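Side-chain contact in metallopeptidase containing co-catalytic metalloactive site (Shewanella denitrificans OS217, PDB 3B2Y), which probably acts as a zinc-dependent metallocarboxypeptidase or related hydrolase of the peptidase M14 family: residues R91-Q94 against P95-E99. Residues are numbered along the deposited sequence; the frame is centred on the assembly and turned at random.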
# COMPACT_ATOMS: atom_id res chain seq x y z
N ARG A 91 7.09 -7.22 -11.22
CA ARG A 91 7.58 -8.29 -12.10
C ARG A 91 6.74 -8.41 -13.37
O ARG A 91 7.28 -8.79 -14.40
CB ARG A 91 7.70 -9.63 -11.36
CG ARG A 91 8.80 -9.66 -10.33
CD ARG A 91 9.34 -11.05 -10.09
NE ARG A 91 10.37 -11.00 -9.06
CZ ARG A 91 10.79 -12.03 -8.33
NH1 ARG A 91 10.26 -13.24 -8.47
NH2 ARG A 91 11.74 -11.83 -7.42
N GLY A 92 5.45 -8.09 -13.30
CA GLY A 92 4.53 -8.24 -14.43
C GLY A 92 4.51 -7.08 -15.43
O GLY A 92 4.05 -7.24 -16.55
N LEU A 93 5.09 -5.95 -15.05
CA LEU A 93 5.03 -4.69 -15.81
C LEU A 93 6.15 -4.60 -16.85
O LEU A 93 7.21 -5.12 -16.63
CB LEU A 93 5.27 -3.54 -14.84
CG LEU A 93 4.20 -3.27 -13.78
CD1 LEU A 93 4.48 -1.97 -13.04
CD2 LEU A 93 2.83 -3.27 -14.43
N GLN A 94 5.91 -3.83 -17.90
CA GLN A 94 6.94 -3.39 -18.82
C GLN A 94 7.07 -1.87 -18.77
O GLN A 94 6.13 -1.16 -18.38
CB GLN A 94 6.59 -3.86 -20.25
CG GLN A 94 6.75 -5.40 -20.50
CD GLN A 94 8.18 -5.91 -20.21
OE1 GLN A 94 9.16 -5.28 -20.58
NE2 GLN A 94 8.28 -7.07 -19.56
N PRO A 95 8.21 -1.33 -19.20
CA PRO A 95 8.32 0.11 -19.23
C PRO A 95 7.24 0.89 -19.99
O PRO A 95 7.01 2.05 -19.65
CB PRO A 95 9.68 0.33 -19.89
CG PRO A 95 10.45 -0.88 -19.56
CD PRO A 95 9.45 -1.98 -19.66
N ALA A 96 6.59 0.29 -21.00
CA ALA A 96 5.49 0.96 -21.70
C ALA A 96 4.37 1.51 -20.80
O ALA A 96 3.67 2.44 -21.21
CB ALA A 96 4.86 0.03 -22.76
N LEU A 97 4.15 0.89 -19.65
CA LEU A 97 3.13 1.37 -18.69
C LEU A 97 3.41 2.85 -18.42
O LEU A 97 2.53 3.69 -18.50
CB LEU A 97 3.13 0.56 -17.42
CG LEU A 97 2.29 1.22 -16.31
CD1 LEU A 97 0.82 1.43 -16.77
CD2 LEU A 97 2.41 0.49 -14.99
N PHE A 98 4.68 3.19 -18.25
CA PHE A 98 5.01 4.56 -17.86
C PHE A 98 4.78 5.61 -18.92
O PHE A 98 4.79 6.80 -18.62
CB PHE A 98 6.41 4.60 -17.26
CG PHE A 98 6.61 3.55 -16.22
CD1 PHE A 98 5.78 3.50 -15.13
CD2 PHE A 98 7.55 2.57 -16.36
CE1 PHE A 98 5.92 2.51 -14.17
CE2 PHE A 98 7.69 1.59 -15.40
CZ PHE A 98 6.86 1.55 -14.31
N GLU A 99 4.50 5.19 -20.16
CA GLU A 99 4.09 6.15 -21.20
C GLU A 99 2.69 6.67 -21.03
O GLU A 99 2.33 7.66 -21.66
CB GLU A 99 4.18 5.52 -22.60
CG GLU A 99 5.61 5.07 -22.91
CD GLU A 99 5.75 4.45 -24.30
OE1 GLU A 99 4.88 4.69 -25.17
OE2 GLU A 99 6.74 3.71 -24.49
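Leu93 and Leu97, four residues apart, meet through their methyl ends where the chain leaves helix 81-92 and coils into a short turn. Both methyls of Leu93 rest on one branch of Leu97: CD1 and CD2 of Leu93 each lie 3.8 Å from Leu97 CD2, and the two side chains run at a slant to one another. In Leu97, chi1 (168°) sets CG opposite the backbone N, and chi2 (58°) then turns the CD2 methyl to Leu93. The ring of Phe98 comes in obliquely beside the pair, its CZ a looser 4.4 Å from Leu93 CD1. Leu103 of strand 102-106 touches both Leu97 and Phe98, and Leu41 also touches the Phe98 side chain.

In the backbone, Leu97 N donates to Gln94 O at 3.1 Å. Bonds from Phe98 N to Pro95 O (2.9 Å) and from Glu99 N to Ala96 O (3.1 Å) continue the same i to i+3 pattern. Away from the leucines, Gln94 and Pro95 lie side by side and point the same way; the glutamine chain bends at chi2 (-58°), and its OE1 lies 3.4 Å from Pro95 CD. Arg38 of helix 25-39 hydrogen-bonds to Leu93 O and touches the Gln94 side chain. Three successive i to i+3 bonds, the first of them spanning Pro95, are characteristic of overlapping type I beta turns, here forming part of the surface connection from helix 81-92 to edge strand 102-106 of the mixed sheet, away from the nickel site.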